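Local atomic coordinates of periplasmic binding protein (Sulfurospirillum deleyianum, PDB entry 4PAG), a protein that probably serves as the periplasmic solute-binding component of an ABC transporter, and is seen here with a histidine molecule in a pocket. Residues E185-F190 with V203-Q208; S189-P194 with T269-S274; Y174-D179 with E228-Q233. All blocks are in the same frame, centred on the assembly; numbering follows the deposited sequence.

Contact 1. Residues E185-F190 with V203-Q208; sequences ECDRSF and VHKCVQ
The Cys186-Cys206 disulfide ties together two loops of the periplasmic binding protein fold, one leading to helix 193-197 and the other following strand 201-202. The two SG atoms lie 2.1 Å apart, and the torsion of -97° about their bond is close to the near-perpendicular value of a relaxed disulfide. Beside it, Arg188 and Val207 form a single backbone bridge, in which Gln208 N donates to Arg188 O over 2.9 Å, while the bond from Arg188 N to Cys206 O is weak.

The first torsion of Asp187 (74°) sets CG between its own backbone N and carbonyl carbon, and OD1 then accepts from Cys206 N at 2.9 Å, nearly on the line of its C-O bond. The same oxygen is salt-bridged to Arg188 NH2 through its syn lone pair, 3.0 Å away and in the guanidinium plane. Val207 CG2 lies over one face of that guanidinium, toward its rim, 3.5 Å from Arg188 NH1. An alanine in place of Asp187 would probably leave Cys206 N without this acceptor and the Arg188 guanidinium freer to swing off Val207.

At the other end Gln208, extended beyond CG, works with both amide atoms. OE1 accepts from Phe190 N at 2.9 Å, the donor tilted out of the carbonyl plane, and NE2 lies over the rim of one ring face, 3.4 Å from Phe190 CZ; NE2 also bonds Ser210 O. A water donates to both Glu185 O and His204 O. Lys205 NZ, whose own bonds go to Leu202 O and Asn201 OD1, stands 4.4 Å from Asp187 OD2. Covalent and polar ties thus reinforce one another, and the nearby positive groups would probably favour an ionised Asp187.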
loop_
_atom_site.group_PDB
_atom_site.type_symbol
_atom_site.label_atom_id
_atom_site.label_comp_id
_atom_site.label_asym_id
_atom_site.label_seq_id
_atom_site.Cartn_x
_atom_site.Cartn_y
_atom_site.Cartn_z
ATOM N N GLU A 185 0.693 4.894 -14.103
ATOM C CA GLU A 185 -0.126 5.791 -13.311
ATOM C C GLU A 185 0.209 7.223 -13.618
ATOM O O GLU A 185 1.323 7.544 -14.037
ATOM C CB GLU A 185 0.090 5.538 -11.829
ATOM C CG GLU A 185 -0.363 4.155 -11.400
ATOM C CD GLU A 185 -1.832 3.930 -11.682
ATOM O OE1 GLU A 185 -2.639 4.829 -11.350
ATOM O OE2 GLU A 185 -2.179 2.859 -12.222
ATOM N N CYS A 186 -0.773 8.081 -13.398
ATOM C CA CYS A 186 -0.554 9.517 -13.396
ATOM C C CYS A 186 0.420 9.863 -12.273
ATOM O O CYS A 186 0.496 9.147 -11.271
ATOM C CB CYS A 186 -1.881 10.250 -13.171
ATOM S SG CYS A 186 -3.049 10.142 -14.547
ATOM N N ASP A 187 1.160 10.957 -12.442
ATOM C CA ASP A 187 2.046 11.445 -11.398
ATOM C C ASP A 187 1.285 11.853 -10.132
ATOM O O ASP A 187 1.866 11.887 -9.058
ATOM C CB ASP A 187 2.923 12.598 -11.896
ATOM C CG ASP A 187 2.165 13.903 -12.041
ATOM O OD1 ASP A 187 1.192 13.967 -12.818
ATOM O OD2 ASP A 187 2.551 14.880 -11.365
ATOM N N ARG A 188 -0.004 12.163 -10.267
ATOM C CA ARG A 188 -0.873 12.382 -9.108
ATOM C C ARG A 188 -1.945 11.298 -9.072
ATOM O O ARG A 188 -2.948 11.370 -9.787
ATOM C CB ARG A 188 -1.484 13.784 -9.160
ATOM C CG ARG A 188 -0.517 14.879 -8.703
ATOM C CD ARG A 188 -0.735 16.180 -9.469
ATOM N NE ARG A 188 -0.352 16.013 -10.871
ATOM C CZ ARG A 188 -0.747 16.783 -11.884
ATOM N NH1 ARG A 188 -1.559 17.828 -11.685
ATOM N NH2 ARG A 188 -0.322 16.498 -13.115
ATOM N N SER A 189 -1.712 10.284 -8.242
ATOM C CA SER A 189 -2.580 9.105 -8.172
ATOM C C SER A 189 -2.310 8.387 -6.873
ATOM O O SER A 189 -1.157 8.319 -6.449
ATOM C CB SER A 189 -2.271 8.154 -9.331
ATOM O OG SER A 189 -2.837 6.860 -9.127
ATOM N N PHE A 190 -3.339 7.821 -6.238
ATOM C CA PHE A 190 -3.066 7.061 -5.026
ATOM C C PHE A 190 -2.305 5.753 -5.301
ATOM O O PHE A 190 -1.746 5.148 -4.379
ATOM C CB PHE A 190 -4.281 6.892 -4.090
ATOM C CG PHE A 190 -5.456 6.131 -4.653
ATOM C CD1 PHE A 190 -5.369 4.781 -4.971
ATOM C CD2 PHE A 190 -6.704 6.749 -4.737
ATOM C CE1 PHE A 190 -6.478 4.082 -5.433
ATOM C CE2 PHE A 190 -7.815 6.055 -5.194
ATOM C CZ PHE A 190 -7.700 4.714 -5.546
ATOM N N VAL A 203 7.132 10.227 -14.827
ATOM C CA VAL A 203 7.178 10.774 -16.185
ATOM C C VAL A 203 5.826 11.060 -16.847
ATOM O O VAL A 203 5.752 11.942 -17.700
ATOM C CB VAL A 203 8.039 9.911 -17.131
ATOM C CG1 VAL A 203 9.486 9.964 -16.678
ATOM C CG2 VAL A 203 7.536 8.471 -17.201
ATOM N N HIS A 204 4.781 10.323 -16.471
ATOM C CA HIS A 204 3.451 10.492 -17.056
ATOM C C HIS A 204 2.630 11.477 -16.200
ATOM O O HIS A 204 2.268 11.178 -15.054
ATOM C CB HIS A 204 2.759 9.130 -17.171
ATOM C CG HIS A 204 1.504 9.137 -17.988
ATOM N ND1 HIS A 204 1.493 9.353 -19.350
ATOM C CD2 HIS A 204 0.216 8.917 -17.631
ATOM C CE1 HIS A 204 0.247 9.286 -19.793
ATOM N NE2 HIS A 204 -0.548 9.025 -18.768
ATOM N N LYS A 205 2.348 12.646 -16.771
ATOM C CA LYS A 205 1.761 13.769 -16.034
ATOM C C LYS A 205 0.251 13.871 -16.254
ATOM O O LYS A 205 -0.204 14.158 -17.358
ATOM C CB LYS A 205 2.423 15.089 -16.447
ATOM C CG LYS A 205 3.945 15.088 -16.398
ATOM C CD LYS A 205 4.456 14.811 -14.997
ATOM C CE LYS A 205 5.914 15.196 -14.825
ATOM N NZ LYS A 205 6.390 14.801 -13.467
ATOM N N CYS A 206 -0.514 13.633 -15.196
ATOM C CA CYS A 206 -1.980 13.789 -15.216
ATOM C C CYS A 206 -2.496 13.593 -13.796
ATOM O O CYS A 206 -1.701 13.387 -12.874
ATOM C CB CYS A 206 -2.663 12.788 -16.170
ATOM S SG CYS A 206 -2.057 11.076 -16.111
ATOM N N VAL A 207 -3.814 13.676 -13.623
ATOM C CA VAL A 207 -4.461 13.397 -12.339
ATOM C C VAL A 207 -5.376 12.187 -12.504
ATOM O O VAL A 207 -6.215 12.135 -13.405
ATOM C CB VAL A 207 -5.277 14.605 -11.815
ATOM C CG1 VAL A 207 -5.955 14.272 -10.490
ATOM C CG2 VAL A 207 -4.377 15.817 -11.629
ATOM N N GLN A 208 -5.219 11.221 -11.609
ATOM C CA GLN A 208 -6.054 10.023 -11.593
ATOM C C GLN A 208 -7.543 10.364 -11.586
ATOM O O GLN A 208 -7.993 11.156 -10.765
ATOM C CB GLN A 208 -5.730 9.222 -10.339
ATOM C CG GLN A 208 -6.591 7.991 -10.108
ATOM C CD GLN A 208 -6.336 7.364 -8.753
ATOM O OE1 GLN A 208 -5.689 7.963 -7.887
ATOM N NE2 GLN A 208 -6.855 6.149 -8.556
HETATM O O HOH W 1 3.733 8.840 -13.958
#

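Contact 2. Residues S189-P194 with T269-S274; sequences SFHSEP and TDRPPS
His191 meets Asp270 at a ring edge and Arg271 on a ring face. Its ND1 donates to Asp270 OD1 over 2.7 Å, with an N-H...O angle of 167°; the oxygen lies in the imidazole plane and offers its syn lone pair. Asp270 CG, anti to its backbone N (chi1 -166°), is thereby placed 3.5 Å from His191 ND1. Over one face of the imidazole the guanidinium of Arg271 lies flat, the planes 8° apart and the centres 3.6 Å from each other, with His191 ND1 over the middle of the guanidinium. Phe190 CE1 lies over the opposite face, toward its rim, and Pro273 CG touches Phe190 CD1 at 3.8 Å.

The next shell fixes these groups. Ser189 OG accepts from His191 N at 3.0 Å, which makes an ST turn. Asp270 OD2 forms a salt bridge with Arg271 NE at 2.9 Å and is also bonded to Tyr175 OH. Arg271 NH2 pairs with Glu185 and Glu177, while His191 NE2 is hydrogen-bonded to Val211 O. Acceptors at both ring nitrogens would probably favour a protonated imidazole, although the stacked arginine would work against it.

Farther along, a water donates to His191 O and Thr269 O. The whole is a buried His-carboxylate pair with an arginine-histidine stack, joining the turn before helix 193-197 to the loop before helix 277-288.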
loop_
_atom_site.group_PDB
_atom_site.type_symbol
_atom_site.label_atom_id
_atom_site.label_comp_id
_atom_site.label_asym_id
_atom_site.label_seq_id
_atom_site.Cartn_x
_atom_site.Cartn_y
_atom_site.Cartn_z
ATOM N N SER A 189 -1.712 10.284 -8.242
ATOM C CA SER A 189 -2.580 9.105 -8.172
ATOM C C SER A 189 -2.310 8.387 -6.873
ATOM O O SER A 189 -1.157 8.319 -6.449
ATOM C CB SER A 189 -2.271 8.154 -9.331
ATOM O OG SER A 189 -2.837 6.860 -9.127
ATOM N N PHE A 190 -3.339 7.821 -6.238
ATOM C CA PHE A 190 -3.066 7.061 -5.026
ATOM C C PHE A 190 -2.305 5.753 -5.301
ATOM O O PHE A 190 -1.746 5.148 -4.379
ATOM C CB PHE A 190 -4.281 6.892 -4.090
ATOM C CG PHE A 190 -5.456 6.131 -4.653
ATOM C CD1 PHE A 190 -5.369 4.781 -4.971
ATOM C CD2 PHE A 190 -6.704 6.749 -4.737
ATOM C CE1 PHE A 190 -6.478 4.082 -5.433
ATOM C CE2 PHE A 190 -7.815 6.055 -5.194
ATOM C CZ PHE A 190 -7.700 4.714 -5.546
ATOM N N HIS A 191 -2.240 5.350 -6.563
ATOM C CA HIS A 191 -1.447 4.183 -6.960
ATOM C C HIS A 191 0.055 4.445 -7.107
ATOM O O HIS A 191 0.845 3.505 -7.016
ATOM C CB HIS A 191 -1.995 3.611 -8.263
ATOM C CG HIS A 191 -3.355 3.003 -8.120
ATOM N ND1 HIS A 191 -3.588 1.888 -7.345
ATOM C CD2 HIS A 191 -4.552 3.360 -8.636
ATOM C CE1 HIS A 191 -4.872 1.575 -7.403
ATOM N NE2 HIS A 191 -5.478 2.453 -8.182
ATOM N N SER A 192 0.444 5.703 -7.329
ATOM C CA SER A 192 1.857 6.076 -7.524
ATOM C C SER A 192 2.455 6.966 -6.425
ATOM O O SER A 192 3.637 7.301 -6.477
ATOM C CB SER A 192 2.028 6.783 -8.870
ATOM O OG SER A 192 1.316 8.004 -8.892
ATOM N N GLU A 193 1.651 7.319 -5.427
ATOM C CA GLU A 193 2.071 8.213 -4.337
ATOM C C GLU A 193 3.475 7.963 -3.736
ATOM O O GLU A 193 4.217 8.927 -3.546
ATOM C CB GLU A 193 1.013 8.210 -3.220
ATOM C CG GLU A 193 1.260 9.223 -2.113
ATOM C CD GLU A 193 1.973 8.648 -0.894
ATOM O OE1 GLU A 193 2.179 7.412 -0.821
ATOM O OE2 GLU A 193 2.318 9.439 0.017
ATOM N N PRO A 194 3.838 6.694 -3.426
ATOM C CA PRO A 194 5.133 6.484 -2.782
ATOM C C PRO A 194 6.314 6.750 -3.714
ATOM O O PRO A 194 7.414 7.024 -3.240
ATOM C CB PRO A 194 5.099 5.011 -2.376
ATOM C CG PRO A 194 4.088 4.383 -3.263
ATOM C CD PRO A 194 3.064 5.441 -3.500
ATOM N N THR A 269 4.282 -1.282 -2.618
ATOM C CA THR A 269 3.940 0.048 -3.172
ATOM C C THR A 269 2.504 0.287 -3.658
ATOM O O THR A 269 2.075 1.440 -3.707
ATOM C CB THR A 269 4.923 0.474 -4.298
ATOM O OG1 THR A 269 4.639 -0.242 -5.507
ATOM C CG2 THR A 269 6.359 0.220 -3.891
ATOM N N ASP A 270 1.756 -0.765 -3.991
ATOM C CA ASP A 270 0.470 -0.601 -4.685
ATOM C C ASP A 270 -0.309 -1.930 -4.750
ATOM O O ASP A 270 0.264 -2.994 -4.539
ATOM C CB ASP A 270 0.756 -0.091 -6.104
ATOM C CG ASP A 270 -0.470 0.441 -6.811
ATOM O OD1 ASP A 270 -1.481 0.757 -6.145
ATOM O OD2 ASP A 270 -0.411 0.565 -8.056
ATOM N N ARG A 271 -1.614 -1.869 -5.024
ATOM C CA ARG A 271 -2.409 -3.066 -5.298
ATOM C C ARG A 271 -2.389 -4.033 -4.103
ATOM O O ARG A 271 -2.141 -5.223 -4.266
ATOM C CB ARG A 271 -1.901 -3.779 -6.575
ATOM C CG ARG A 271 -1.643 -2.875 -7.768
ATOM C CD ARG A 271 -2.889 -2.134 -8.249
ATOM N NE ARG A 271 -2.547 -1.068 -9.189
ATOM C CZ ARG A 271 -3.426 -0.360 -9.902
ATOM N NH1 ARG A 271 -4.729 -0.604 -9.830
ATOM N NH2 ARG A 271 -2.994 0.599 -10.708
ATOM N N PRO A 272 -2.689 -3.526 -2.894
ATOM C CA PRO A 272 -3.209 -2.207 -2.568
ATOM C C PRO A 272 -2.183 -1.160 -2.119
ATOM O O PRO A 272 -1.100 -1.507 -1.645
ATOM C CB PRO A 272 -4.096 -2.507 -1.368
ATOM C CG PRO A 272 -3.326 -3.573 -0.644
ATOM C CD PRO A 272 -2.664 -4.400 -1.709
ATOM N N PRO A 273 -2.560 0.125 -2.223
ATOM C CA PRO A 273 -1.913 1.155 -1.421
ATOM C C PRO A 273 -2.081 0.753 0.041
ATOM O O PRO A 273 -3.155 0.299 0.424
ATOM C CB PRO A 273 -2.725 2.419 -1.714
ATOM C CG PRO A 273 -3.588 2.106 -2.869
ATOM C CD PRO A 273 -3.740 0.625 -2.941
ATOM N N SER A 274 -1.026 0.852 0.836
ATOM C CA SER A 274 -1.114 0.478 2.242
ATOM C C SER A 274 0.055 1.032 3.048
ATOM O O SER A 274 0.996 1.621 2.501
ATOM C CB SER A 274 -1.144 -1.048 2.400
ATOM O OG SER A 274 0.164 -1.601 2.290
HETATM O O HOH W 2 3.262 2.852 -6.187
#

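Contact 3. Residues Y174-D179 with E228-Q233; sequences YYAEGD and EVIIVQ
The Tyr175 ring carries Glu177 CG over the rim of one face, and its edge meets Ile231 O and Gln233 NE2, both near the ring plane. The amide of Gln233 stands almost perpendicular to that ring, the planes 88° apart. The Tyr174 ring also presents its edge, CD2 lying 4.3 Å from Ile230 CG2. Both tyrosines belong to strand 172-176, which runs parallel to strand 229-232 in the middle of a four-stranded parallel sheet, part of an alpha/beta lobe as in other periplasmic binding proteins.

The register is Tyr174 with Ile230, Tyr175 with Ile231 and Ala176 with Val232, and the axes of the short strands are inclined by 27°. Four backbone bonds alternate in the parallel pattern: Tyr174 N to Val229 O, Ile231 N to Tyr174 O at 3.0 Å, Ala176 N to Ile231 O at 2.8 Å, and Gln233 N to Ala176 O at 3.2 Å. The last carries the ladder one residue past the end of strand 229-232.

Side chains alternate between the two faces of the sheet. On the face of Tyr174, Ala176, Ile230 and Val232, the CB of Ala176 packs 3.9 Å from Ile230 CG2, and Phe237 of helix 235-243 touches Ala176 and Val232. On the other face Leu195 of helix 193-197 touches Tyr175 and Ile231. Tyr175 CG is anti to the backbone N (chi1 -178°), and the phenol extends toward the C-terminal end of the neighbouring strand. Its hydroxyl has a second partner in Asp270, while Gln233 OE1 is held by Asn267. Gln233 NE2 donates to Tyr175 OH over 3.0 Å, the oxygen lying in the amide plane.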
loop_
_atom_site.group_PDB
_atom_site.type_symbol
_atom_site.label_atom_id
_atom_site.label_comp_id
_atom_site.label_asym_id
_atom_site.label_seq_id
_atom_site.Cartn_x
_atom_site.Cartn_y
_atom_site.Cartn_z
ATOM N N TYR A 174 9.584 5.734 -14.439
ATOM C CA TYR A 174 8.409 5.199 -15.096
ATOM C C TYR A 174 7.906 4.012 -14.289
ATOM O O TYR A 174 8.657 3.089 -13.990
ATOM C CB TYR A 174 8.734 4.760 -16.528
ATOM C CG TYR A 174 7.566 4.114 -17.235
ATOM C CD1 TYR A 174 6.422 4.846 -17.527
ATOM C CD2 TYR A 174 7.589 2.768 -17.586
ATOM C CE1 TYR A 174 5.341 4.263 -18.156
ATOM C CE2 TYR A 174 6.507 2.171 -18.220
ATOM C CZ TYR A 174 5.388 2.930 -18.503
ATOM O OH TYR A 174 4.312 2.374 -19.131
ATOM N N TYR A 175 6.629 4.052 -13.925
ATOM C CA TYR A 175 5.991 2.960 -13.199
ATOM C C TYR A 175 5.338 2.034 -14.216
ATOM O O TYR A 175 4.328 2.384 -14.821
ATOM C CB TYR A 175 4.959 3.533 -12.226
ATOM C CG TYR A 175 4.232 2.532 -11.352
ATOM C CD1 TYR A 175 4.831 1.343 -10.941
ATOM C CD2 TYR A 175 2.942 2.798 -10.915
ATOM C CE1 TYR A 175 4.155 0.442 -10.125
ATOM C CE2 TYR A 175 2.260 1.911 -10.105
ATOM C CZ TYR A 175 2.860 0.732 -9.715
ATOM O OH TYR A 175 2.151 -0.145 -8.915
ATOM N N ALA A 176 5.941 0.868 -14.429
ATOM C CA ALA A 176 5.496 -0.032 -15.489
ATOM C C ALA A 176 4.535 -1.059 -14.929
ATOM O O ALA A 176 4.921 -1.919 -14.150
ATOM C CB ALA A 176 6.682 -0.719 -16.141
ATOM N N GLU A 177 3.279 -0.966 -15.343
ATOM C CA GLU A 177 2.244 -1.871 -14.876
ATOM C C GLU A 177 1.766 -2.754 -16.015
ATOM O O GLU A 177 2.053 -2.486 -17.185
ATOM C CB GLU A 177 1.086 -1.063 -14.303
ATOM C CG GLU A 177 1.453 -0.292 -13.048
ATOM C CD GLU A 177 0.273 0.502 -12.525
ATOM O OE1 GLU A 177 -0.118 1.466 -13.229
ATOM O OE2 GLU A 177 -0.257 0.153 -11.439
ATOM N N GLY A 178 1.060 -3.824 -15.656
ATOM C CA GLY A 178 0.548 -4.784 -16.614
ATOM C C GLY A 178 1.601 -5.739 -17.144
ATOM O O GLY A 178 2.800 -5.583 -16.907
ATOM N N ASP A 179 1.136 -6.730 -17.890
ATOM C CA ASP A 179 2.007 -7.792 -18.384
ATOM C C ASP A 179 2.978 -7.319 -19.447
ATOM O O ASP A 179 3.969 -7.982 -19.702
ATOM C CB ASP A 179 1.171 -8.942 -18.931
ATOM C CG ASP A 179 0.340 -9.620 -17.853
ATOM O OD1 ASP A 179 0.778 -9.625 -16.675
ATOM O OD2 ASP A 179 -0.748 -10.142 -18.186
ATOM N N GLU A 228 14.990 7.304 -16.107
ATOM C CA GLU A 228 16.278 6.876 -15.573
ATOM C C GLU A 228 16.131 5.567 -14.806
ATOM O O GLU A 228 17.042 4.733 -14.813
ATOM C CB GLU A 228 16.872 7.957 -14.679
ATOM C CG GLU A 228 17.138 9.253 -15.421
ATOM C CD GLU A 228 17.399 10.422 -14.490
ATOM O OE1 GLU A 228 18.546 10.539 -14.007
ATOM O OE2 GLU A 228 16.468 11.222 -14.251
ATOM N N VAL A 229 14.990 5.403 -14.141
ATOM C CA VAL A 229 14.667 4.184 -13.412
ATOM C C VAL A 229 13.274 3.694 -13.813
ATOM O O VAL A 229 12.356 4.492 -14.020
ATOM C CB VAL A 229 14.726 4.408 -11.886
ATOM C CG1 VAL A 229 14.172 3.209 -11.132
ATOM C CG2 VAL A 229 16.158 4.682 -11.426
ATOM N N ILE A 230 13.124 2.378 -13.914
ATOM C CA ILE A 230 11.825 1.775 -14.155
ATOM C C ILE A 230 11.461 0.866 -12.984
ATOM O O ILE A 230 12.219 -0.025 -12.605
ATOM C CB ILE A 230 11.770 1.001 -15.485
ATOM C CG1 ILE A 230 11.975 1.954 -16.671
ATOM C CG2 ILE A 230 10.436 0.263 -15.595
ATOM C CD1 ILE A 230 12.235 1.267 -17.997
ATOM N N ILE A 231 10.294 1.120 -12.402
ATOM C CA ILE A 231 9.759 0.295 -11.328
ATOM C C ILE A 231 8.645 -0.561 -11.916
ATOM O O ILE A 231 7.698 -0.032 -12.499
ATOM C CB ILE A 231 9.210 1.170 -10.181
ATOM C CG1 ILE A 231 10.306 2.077 -9.600
ATOM C CG2 ILE A 231 8.600 0.309 -9.081
ATOM C CD1 ILE A 231 11.499 1.354 -9.007
ATOM N N VAL A 232 8.763 -1.876 -11.738
ATOM C CA VAL A 232 7.927 -2.869 -12.406
ATOM C C VAL A 232 7.074 -3.655 -11.404
ATOM O O VAL A 232 7.574 -4.142 -10.389
ATOM C CB VAL A 232 8.818 -3.876 -13.173
ATOM C CG1 VAL A 232 7.977 -4.984 -13.786
ATOM C CG2 VAL A 232 9.659 -3.159 -14.234
ATOM N N GLN A 233 5.789 -3.800 -11.704
ATOM C CA GLN A 233 4.880 -4.541 -10.825
ATOM C C GLN A 233 4.849 -6.031 -11.209
ATOM O O GLN A 233 4.960 -6.909 -10.355
ATOM C CB GLN A 233 3.489 -3.891 -10.899
ATOM C CG GLN A 233 2.608 -3.877 -9.658
ATOM C CD GLN A 233 3.326 -3.816 -8.318
ATOM O OE1 GLN A 233 3.780 -4.829 -7.827
ATOM N NE2 GLN A 233 3.348 -2.645 -7.686
#

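All three contacts touch; contact 2 is centred 11 Å from contact 1 and 13 Å from contact 3. Contacts 1 and 2 share Ser189 and Phe190, and contact 1 is nested within the chain loop that contact 3 closes. Arg271 NH2 joins all three, 2.8 Å from Glu185 OE2 and 2.9 Å from Glu177 OE2. Glu185 OE2 and Glu177 OE1 are 2.7 Å apart, so one carboxylate is probably protonated, and the arginine may ease the remaining charge. Asp270 OD2 meets Tyr175 OH at 2.8 Å. The Gln233 side chain is about 6 Å from the bound histidine, and Gln233 O is hydrogen-bonded to the pocket residue Lys263; the Thr269 side chain is about 10 Å from that ligand.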